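Local coordinates for protein ferritin (Pseudo-nitzschia multiseries, PDB 4IWK) that binds and oxidises ferrous iron and probably stores it as ferric hydroxide within a shell of 24 subunits, at residues 57-62 with 115-120; 4-9 with 63-68; 13-18 with 95-100. All blocks are in the same frame, centred on the assembly; numbering follows the deposited sequence.

Contact 1 (57-62 with 115-120)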
loop_
_atom_site.group_PDB
_atom_site.type_symbol
_atom_site.label_atom_id
_atom_site.label_comp_id
_atom_site.label_asym_id
_atom_site.label_seq_id
_atom_site.Cartn_x
_atom_site.Cartn_y
_atom_site.Cartn_z
ATOM N N VAL A 57 18.990 30.557 32.250
ATOM C CA VAL A 57 18.864 31.938 31.719
ATOM C C VAL A 57 17.420 32.141 31.256
ATOM O O VAL A 57 16.841 33.223 31.583
ATOM C CB VAL A 57 19.773 32.103 30.476
ATOM C CG1 VAL A 57 19.394 33.420 29.749
ATOM C CG2 VAL A 57 21.224 32.127 30.959
ATOM N N ASP A 58 16.822 31.144 30.587
ATOM C CA ASP A 58 15.418 31.296 30.049
ATOM C C ASP A 58 14.463 31.494 31.248
ATOM O O ASP A 58 13.663 32.404 31.220
ATOM C CB ASP A 58 15.048 30.018 29.283
ATOM C CG ASP A 58 13.683 30.135 28.639
ATOM O OD1 ASP A 58 13.306 31.214 28.161
ATOM O OD2 ASP A 58 12.968 29.165 28.717
ATOM N N PHE A 59 14.622 30.663 32.311
ATOM C CA PHE A 59 13.671 30.843 33.450
ATOM C C PHE A 59 13.927 32.175 34.121
ATOM O O PHE A 59 12.957 32.911 34.460
ATOM C CB PHE A 59 13.885 29.716 34.493
ATOM C CG PHE A 59 12.983 29.840 35.651
ATOM C CD1 PHE A 59 11.698 29.307 35.583
ATOM C CD2 PHE A 59 13.428 30.497 36.776
ATOM C CE1 PHE A 59 10.849 29.428 36.683
ATOM C CE2 PHE A 59 12.583 30.616 37.920
ATOM C CZ PHE A 59 11.273 30.063 37.832
ATOM N N ALA A 60 15.176 32.588 34.265
ATOM C CA ALA A 60 15.473 33.903 34.915
ATOM C C ALA A 60 14.840 35.022 34.127
ATOM O O ALA A 60 14.204 35.936 34.712
ATOM C CB ALA A 60 16.977 34.159 35.080
ATOM N N ASN A 61 14.937 34.970 32.779
ATOM C CA ASN A 61 14.317 36.011 31.940
ATOM C C ASN A 61 12.822 36.083 32.214
ATOM O O ASN A 61 12.259 37.170 32.398
ATOM C CB ASN A 61 14.518 35.751 30.400
ATOM C CG ASN A 61 16.019 35.939 29.937
ATOM O OD1 ASN A 61 16.846 36.530 30.656
ATOM N ND2 ASN A 61 16.367 35.310 28.822
ATOM N N LYS A 62 12.178 34.914 32.260
ATOM C CA LYS A 62 10.696 34.854 32.428
ATOM C C LYS A 62 10.357 35.337 33.812
ATOM O O LYS A 62 9.276 36.003 33.942
ATOM C CB LYS A 62 10.202 33.394 32.244
ATOM C CG LYS A 62 10.256 32.997 30.771
ATOM C CD LYS A 62 9.704 31.638 30.429
ATOM C CE LYS A 62 10.336 30.516 31.175
ATOM N NZ LYS A 62 9.622 29.306 30.606
ATOM N N PHE A 115 8.411 29.449 45.916
ATOM C CA PHE A 115 7.884 28.141 45.502
ATOM C C PHE A 115 8.173 27.871 44.031
ATOM O O PHE A 115 8.394 26.729 43.634
ATOM C CB PHE A 115 6.377 28.048 45.816
ATOM C CG PHE A 115 6.119 28.072 47.300
ATOM C CD1 PHE A 115 6.372 26.980 48.113
ATOM C CD2 PHE A 115 5.603 29.234 47.906
ATOM C CE1 PHE A 115 6.182 27.072 49.515
ATOM C CE2 PHE A 115 5.374 29.312 49.291
ATOM C CZ PHE A 115 5.680 28.226 50.093
ATOM N N ALA A 116 8.093 28.941 43.208
ATOM C CA ALA A 116 8.339 28.693 41.778
ATOM C C ALA A 116 9.787 28.311 41.530
ATOM O O ALA A 116 10.006 27.423 40.711
ATOM C CB ALA A 116 7.989 29.976 40.945
ATOM N N VAL A 117 10.760 29.018 42.139
ATOM C CA VAL A 117 12.147 28.644 41.955
ATOM C C VAL A 117 12.349 27.205 42.500
ATOM O O VAL A 117 12.961 26.385 41.797
ATOM C CB VAL A 117 13.153 29.646 42.603
ATOM C CG1 VAL A 117 14.544 29.034 42.574
ATOM C CG2 VAL A 117 13.102 30.941 41.747
ATOM N N MET A 118 11.775 26.856 43.648
ATOM C CA MET A 118 12.031 25.487 44.119
ATOM C C MET A 118 11.462 24.463 43.180
ATOM O O MET A 118 12.037 23.398 42.988
ATOM C CB MET A 118 11.371 25.258 45.503
ATOM C CG MET A 118 12.206 26.040 46.529
ATOM S SD MET A 118 11.641 25.703 48.242
ATOM C CE MET A 118 10.178 26.758 48.202
ATOM N N ALA A 119 10.277 24.733 42.623
ATOM C CA ALA A 119 9.687 23.785 41.660
ATOM C C ALA A 119 10.523 23.660 40.348
ATOM O O ALA A 119 10.753 22.570 39.815
ATOM C CB ALA A 119 8.273 24.237 41.275
ATOM N N PHE A 120 11.063 24.832 39.903
ATOM C CA PHE A 120 11.933 24.750 38.739
ATOM C C PHE A 120 13.164 23.865 38.966
ATOM O O PHE A 120 13.620 23.233 38.057
ATOM C CB PHE A 120 12.358 26.221 38.405
ATOM C CG PHE A 120 13.378 26.309 37.266
ATOM C CD1 PHE A 120 12.983 26.076 35.968
ATOM C CD2 PHE A 120 14.703 26.590 37.559
ATOM C CE1 PHE A 120 13.921 26.139 34.878
ATOM C CE2 PHE A 120 15.652 26.629 36.483
ATOM C CZ PHE A 120 15.246 26.398 35.171
#

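Contact 2 (4-9 with 63-68)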
loop_
_atom_site.group_PDB
_atom_site.type_symbol
_atom_site.label_atom_id
_atom_site.label_comp_id
_atom_site.label_asym_id
_atom_site.label_seq_id
_atom_site.Cartn_x
_atom_site.Cartn_y
_atom_site.Cartn_z
ATOM N N GLU A 4 20.615 37.554 47.930
ATOM C CA GLU A 4 21.260 36.292 47.995
ATOM C C GLU A 4 20.692 35.352 46.888
ATOM O O GLU A 4 21.428 34.700 46.114
ATOM C CB GLU A 4 21.024 35.639 49.349
ATOM C CG GLU A 4 22.084 34.651 49.695
ATOM C CD GLU A 4 21.568 33.496 50.560
ATOM O OE1 GLU A 4 20.347 33.442 50.927
ATOM O OE2 GLU A 4 22.396 32.594 50.870
ATOM N N LEU A 5 19.374 35.324 46.777
ATOM C CA LEU A 5 18.758 34.363 45.865
ATOM C C LEU A 5 19.096 34.789 44.403
ATOM O O LEU A 5 19.517 33.904 43.619
ATOM C CB LEU A 5 17.235 34.219 46.136
ATOM C CG LEU A 5 16.403 33.440 45.108
ATOM C CD1 LEU A 5 16.845 32.013 45.119
ATOM C CD2 LEU A 5 14.892 33.550 45.367
ATOM N N LEU A 6 18.964 36.093 44.050
ATOM C CA LEU A 6 19.314 36.569 42.720
ATOM C C LEU A 6 20.828 36.334 42.391
ATOM O O LEU A 6 21.163 35.939 41.270
ATOM C CB LEU A 6 18.969 38.046 42.556
ATOM C CG LEU A 6 17.526 38.462 42.909
ATOM C CD1 LEU A 6 17.447 39.980 42.976
ATOM C CD2 LEU A 6 16.431 37.885 42.017
ATOM N N ASP A 7 21.723 36.572 43.342
ATOM C CA ASP A 7 23.152 36.310 43.068
ATOM C C ASP A 7 23.397 34.830 42.821
ATOM O O ASP A 7 24.165 34.459 41.899
ATOM C CB ASP A 7 23.990 36.777 44.287
ATOM C CG ASP A 7 24.066 38.333 44.358
ATOM O OD1 ASP A 7 23.620 38.969 43.365
ATOM O OD2 ASP A 7 24.563 39.015 45.338
ATOM N N LEU A 8 22.733 33.979 43.654
ATOM C CA LEU A 8 22.963 32.503 43.532
ATOM C C LEU A 8 22.369 31.993 42.230
ATOM O O LEU A 8 22.918 31.056 41.621
ATOM C CB LEU A 8 22.412 31.711 44.719
ATOM C CG LEU A 8 23.208 31.927 46.052
ATOM C CD1 LEU A 8 22.375 31.313 47.193
ATOM C CD2 LEU A 8 24.578 31.292 46.010
ATOM N N PHE A 9 21.295 32.601 41.780
ATOM C CA PHE A 9 20.749 32.205 40.469
ATOM C C PHE A 9 21.718 32.557 39.366
ATOM O O PHE A 9 22.074 31.719 38.525
ATOM C CB PHE A 9 19.342 32.812 40.282
ATOM C CG PHE A 9 18.476 32.011 39.345
ATOM C CD1 PHE A 9 17.437 31.196 39.863
ATOM C CD2 PHE A 9 18.733 32.056 37.977
ATOM C CE1 PHE A 9 16.649 30.436 38.970
ATOM C CE2 PHE A 9 17.939 31.313 37.094
ATOM C CZ PHE A 9 16.926 30.508 37.632
ATOM N N ARG A 63 11.198 35.075 34.835
ATOM C CA ARG A 63 10.850 35.421 36.219
ATOM C C ARG A 63 11.373 36.802 36.608
ATOM O O ARG A 63 11.427 37.127 37.774
ATOM C CB ARG A 63 11.329 34.284 37.160
ATOM C CG ARG A 63 10.123 33.731 38.031
ATOM C CD ARG A 63 9.535 34.784 38.958
ATOM N NE ARG A 63 10.566 35.042 39.919
ATOM C CZ ARG A 63 10.788 34.291 40.989
ATOM N NH1 ARG A 63 9.863 33.382 41.239
ATOM N NH2 ARG A 63 11.863 34.563 41.824
ATOM N N ASN A 64 11.895 37.554 35.624
ATOM C CA ASN A 64 12.500 38.859 35.937
ATOM C C ASN A 64 13.622 38.796 36.910
ATOM O O ASN A 64 13.843 39.708 37.721
ATOM C CB ASN A 64 11.403 39.948 36.267
ATOM C CG ASN A 64 10.302 39.938 35.260
ATOM O OD1 ASN A 64 9.148 39.554 35.623
ATOM N ND2 ASN A 64 10.604 40.148 33.993
ATOM N N ILE A 65 14.467 37.771 36.786
ATOM C CA ILE A 65 15.677 37.660 37.570
ATOM C C ILE A 65 16.783 38.204 36.613
ATOM O O ILE A 65 17.072 37.582 35.619
ATOM C CB ILE A 65 15.937 36.199 37.990
ATOM C CG1 ILE A 65 14.830 35.737 38.996
ATOM C CG2 ILE A 65 17.339 36.054 38.625
ATOM C CD1 ILE A 65 14.869 34.225 39.314
ATOM N N PRO A 66 17.441 39.281 36.953
ATOM C CA PRO A 66 18.318 39.849 35.909
ATOM C C PRO A 66 19.595 38.987 35.817
ATOM O O PRO A 66 20.153 38.568 36.825
ATOM C CB PRO A 66 18.627 41.260 36.464
ATOM C CG PRO A 66 17.553 41.552 37.461
ATOM C CD PRO A 66 17.197 40.219 38.089
ATOM N N ILE A 67 20.042 38.685 34.619
ATOM C CA ILE A 67 21.207 37.865 34.430
ATOM C C ILE A 67 22.333 38.802 33.965
ATOM O O ILE A 67 22.077 39.525 33.023
ATOM C CB ILE A 67 20.962 36.784 33.318
ATOM C CG1 ILE A 67 19.964 35.713 33.822
ATOM C CG2 ILE A 67 22.253 36.075 32.940
ATOM C CD1 ILE A 67 20.464 34.897 35.047
ATOM N N GLU A 68 23.459 38.767 34.640
ATOM C CA GLU A 68 24.708 39.387 34.162
ATOM C C GLU A 68 25.674 38.211 33.963
ATOM O O GLU A 68 26.081 37.563 34.927
ATOM C CB GLU A 68 25.227 40.328 35.241
ATOM C CG GLU A 68 25.530 41.680 34.658
ATOM C CD GLU A 68 24.284 42.565 34.616
ATOM O OE1 GLU A 68 23.747 42.933 35.692
ATOM O OE2 GLU A 68 23.848 42.902 33.509
#

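Contact 3 (13-18 with 95-100). With FE (Fe (III) ion), chain G; FE (Fe (III) ion), chain I.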
loop_
_atom_site.group_PDB
_atom_site.type_symbol
_atom_site.label_atom_id
_atom_site.label_comp_id
_atom_site.label_asym_id
_atom_site.label_seq_id
_atom_site.Cartn_x
_atom_site.Cartn_y
_atom_site.Cartn_z
ATOM N N VAL A 13 24.189 29.905 36.622
ATOM C CA VAL A 13 24.468 29.956 35.184
ATOM C C VAL A 13 25.962 29.876 34.988
ATOM O O VAL A 13 26.449 29.106 34.142
ATOM C CB VAL A 13 23.968 31.271 34.532
ATOM C CG1 VAL A 13 24.429 31.373 33.078
ATOM C CG2 VAL A 13 22.428 31.363 34.618
ATOM N N THR A 14 26.705 30.679 35.758
ATOM C CA THR A 14 28.166 30.578 35.659
ATOM C C THR A 14 28.713 29.166 35.928
ATOM O O THR A 14 29.598 28.692 35.196
ATOM C CB THR A 14 28.839 31.539 36.650
ATOM O OG1 THR A 14 28.301 32.814 36.396
ATOM C CG2 THR A 14 30.408 31.576 36.400
ATOM N N GLN A 15 28.140 28.458 36.930
ATOM C CA GLN A 15 28.665 27.151 37.285
ATOM C C GLN A 15 28.364 26.150 36.117
ATOM O O GLN A 15 29.223 25.275 35.819
ATOM C CB GLN A 15 27.970 26.720 38.581
ATOM C CG GLN A 15 28.371 25.271 39.015
ATOM C CD GLN A 15 29.883 25.127 39.267
ATOM O OE1 GLN A 15 30.550 26.103 39.662
ATOM N NE2 GLN A 15 30.451 23.955 38.967
ATOM N N GLU A 16 27.172 26.284 35.480
ATOM C CA GLU A 16 26.843 25.298 34.396
ATOM C C GLU A 16 27.794 25.586 33.230
ATOM O O GLU A 16 28.327 24.603 32.637
ATOM C CB GLU A 16 25.409 25.497 33.877
ATOM C CG GLU A 16 24.357 25.151 34.998
ATOM C CD GLU A 16 24.354 23.766 35.563
ATOM O OE1 GLU A 16 24.879 22.884 34.884
ATOM O OE2 GLU A 16 23.764 23.581 36.657
ATOM N N PHE A 17 28.060 26.853 32.946
ATOM C CA PHE A 17 28.969 27.133 31.822
ATOM C C PHE A 17 30.433 26.811 32.145
ATOM O O PHE A 17 31.172 26.362 31.225
ATOM C CB PHE A 17 28.856 28.600 31.356
ATOM C CG PHE A 17 27.537 28.956 30.746
ATOM C CD1 PHE A 17 26.663 27.988 30.198
ATOM C CD2 PHE A 17 27.182 30.305 30.680
ATOM C CE1 PHE A 17 25.454 28.361 29.601
ATOM C CE2 PHE A 17 25.973 30.679 30.073
ATOM C CZ PHE A 17 25.131 29.696 29.486
ATOM N N THR A 18 30.819 26.923 33.425
ATOM C CA THR A 18 32.153 26.505 33.891
ATOM C C THR A 18 32.284 25.011 33.676
ATOM O O THR A 18 33.288 24.526 33.115
ATOM C CB THR A 18 32.319 26.865 35.378
ATOM O OG1 THR A 18 32.261 28.296 35.488
ATOM C CG2 THR A 18 33.627 26.367 35.946
ATOM N N GLU A 95 30.872 17.502 39.044
ATOM C CA GLU A 95 29.427 17.178 39.237
ATOM C C GLU A 95 29.004 17.399 40.704
ATOM O O GLU A 95 27.872 17.938 40.920
ATOM C CB GLU A 95 29.047 15.822 38.721
ATOM C CG GLU A 95 29.029 15.777 37.151
ATOM C CD GLU A 95 28.030 16.645 36.465
ATOM O OE1 GLU A 95 27.199 17.269 37.142
ATOM O OE2 GLU A 95 28.071 16.569 35.223
ATOM N N GLN A 96 29.882 17.060 41.632
ATOM C CA GLN A 96 29.579 17.289 43.048
ATOM C C GLN A 96 29.447 18.765 43.324
ATOM O O GLN A 96 28.530 19.211 44.068
ATOM C CB GLN A 96 30.603 16.677 43.943
ATOM C CG GLN A 96 30.506 15.152 43.879
ATOM C CD GLN A 96 31.714 14.456 44.491
ATOM O OE1 GLN A 96 32.737 15.088 44.712
ATOM N NE2 GLN A 96 31.589 13.140 44.770
ATOM N N ALA A 97 30.314 19.580 42.684
ATOM C CA ALA A 97 30.153 21.020 42.715
ATOM C C ALA A 97 28.884 21.574 42.130
ATOM O O ALA A 97 28.333 22.578 42.649
ATOM C CB ALA A 97 31.374 21.741 42.082
ATOM N N ASN A 98 28.496 21.039 40.989
ATOM C CA ASN A 98 27.277 21.455 40.354
ATOM C C ASN A 98 26.107 21.175 41.346
ATOM O O ASN A 98 25.188 21.986 41.441
ATOM C CB ASN A 98 27.051 20.638 39.099
ATOM C CG ASN A 98 27.901 21.080 37.919
ATOM O OD1 ASN A 98 28.593 22.115 37.972
ATOM N ND2 ASN A 98 27.725 20.370 36.777
ATOM N N THR A 99 26.128 20.035 41.995
ATOM C CA THR A 99 25.018 19.630 42.923
ATOM C C THR A 99 25.074 20.581 44.083
ATOM O O THR A 99 23.996 21.023 44.489
ATOM C CB THR A 99 25.229 18.214 43.405
ATOM O OG1 THR A 99 25.154 17.334 42.288
ATOM C CG2 THR A 99 24.133 17.784 44.462
ATOM N N ARG A 100 26.256 20.888 44.646
ATOM C CA ARG A 100 26.301 21.826 45.782
ATOM C C ARG A 100 25.767 23.189 45.428
ATOM O O ARG A 100 25.050 23.780 46.208
ATOM C CB ARG A 100 27.701 21.972 46.373
ATOM C CG ARG A 100 28.108 20.801 47.269
ATOM C CD ARG A 100 29.497 21.044 47.967
ATOM N NE ARG A 100 30.337 21.960 47.163
ATOM C CZ ARG A 100 31.291 21.622 46.271
ATOM N NH1 ARG A 100 31.651 20.357 46.057
ATOM N NH2 ARG A 100 31.881 22.602 45.564
HETATM FE FE FE G . 24.764 20.885 35.041
HETATM FE FE FE I . 26.333 17.639 34.703
HETATM O O HOH W 1 23.692 21.055 36.799
HETATM O O HOH W 2 25.111 18.858 35.539
HETATM O O HOH W 3 25.834 17.117 33.026
#

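Contact 1 (57-62 with 115-120)
F59 and F120 lie on one another as an offset, parallel-displaced stack, entering the space between two helices from opposite sides and sliding past each other. Their planes are tilted by only 18° and the ring centroids are 4.2 Å apart. The overlap is reciprocal: F59 CB sits over the face of the F120 ring, 3.8 Å from its centroid, while F120 CB stands over the face of the F59 ring, 4.1 Å from that centroid. The closest touch is between F59 CD1 and F120 CD1, at 3.5 Å. Both rings get there in the same way, with CG turned opposite the backbone N (chi1 180° for F59), which sends each side chain out across the gap. V117 meets F59 differently: its CG2 comes near the plane of the ring, 3.9 Å from F59 CE2, so it closes an edge and leaves the face to F120. Segments 57-62 and 115-120, the C-terminal end of helix 36-62 and the N-terminal end of helix 115-145, run antiparallel at 164° in the four-helix bundle of ferritin. Their axes come no nearer than 12.1 Å, a wide separation that the two stacked rings span. An alanine in place of F120 is likely to leave one face of F59 without its aromatic mate and to open a gap between the helix ends. F120 also meets F124 and, edge-to-face, F56 of the same chain, so the stack belongs to a larger aromatic cluster; the F120 side chain lies about 11 Å from a bound iron. On the subunit interface F59 packs against L126 of a neighbouring subunit, and K62 NZ hydrogen bonds to N130 OD1 of the same neighbour.

Contact 2 (4-9 with 63-68)
I65 and I67, in the loop that follows helix 36-62, pack against the first turns of helix 3-32 through F9 and L6. The loop starts at R63, where the helical backbone conformation is lost; its guanidinium turns to D114 in a salt bridge. N64 takes a positive phi as the C-prime residue of a Schellman motif, in which I65 N returns to A60 O and N64 N to N61 O. This tight reversal brings I65 round to face helix 3-32. The side chain of I65 crosses that of F9 at about a right angle, and its CD1 methyl rests over one face of the ring, 4.2 Å from the centroid, in a CH-pi contact. L6 CD2 sits against both I65 CG1 and I65 CG2, each at 4.0 Å; since L6 is modelled in two conformations, this touch is doubtful. I67 arrives at the rim of the same ring: its CD1 lies near the ring plane, 4.4 Å from F9 CD2. I67 also covers A60 and V13 and reaches I28 of a neighbouring subunit. Beyond it, E68 O takes a weak hydrogen bond from N10 ND2. Between the two segments themselves there is no hydrogen bond or salt bridge, so their contact rests on dispersion and probably on the exclusion of water, with F9 met over a face and at an edge by the CD1 methyls of two isoleucines.

Contact 3 (13-18 with 95-100)
Two side-chain amides, set almost crosswise with their planes 72° apart, form the one hydrogen bond between the segments: Q15 NE2 donates to N98 OD1 over 2.8 Å. The bond is nearly straight, 167° at the hydrogen, and N98 OD1 lies in the plane of the Q15 amide. Q15 carries its CG opposite the backbone N (chi1 176°) and then bends at chi2, which swings the amide across to helix 84-111 and over the methyl of A97. With its oxygen taken by Q15, the N98 amide is fixed in rotation and presents ND2 to E95 OE1 at 3.2 Å, approaching from above the carboxylate plane. In this model N98 thus acts in the second shell, tying a helix 3-32 residue to an iron ligand one turn earlier on its own helix; in another structure of the protein it binds iron itself. The metal ions lie just beyond. E16 OE1 binds one iron at 2.0 Å. E95 OE2 binds the other at 2.1 Å, and E95 OE1 approaches that same iron at a longer 2.6 Å. A solvent oxygen, water 2, bridges them, 2.1 Å from the first iron and 1.9 Å from the second. The outer oxygen of E16, OE2, is held by Q12 NE2 and by water 1, itself a ligand of the E16-bound iron. E49 and H52 complete the protein ligands of the first ion, and E49 and E131 those of the second. Such a carboxylate-rich dinuclear iron site, with ligands from all four long helices, is the ferroxidase centre of the ferritin bundle.

From the N terminus the segments follow in the order 4-9, 13-18, 57-62, 63-68, 95-100 and 115-120, so every pair of contacts crosses and none nests. Contact 2 closes the loop made by helices 3-32 and 36-62. Contact 3 closes the path from helix 3-32 through helix 36-62 to helix 84-111, and contact 1 that from the end of helix 36-62 through helix 84-111 to helix 115-145; together they bring in all four long helices. Contacts 1 and 2 adjoin at one end of the bundle, where F9 CZ packs 3.6 Å from F59 CD2. V13 touches V57 and I67, connecting that end with contact 3, near the centre of the folded chain.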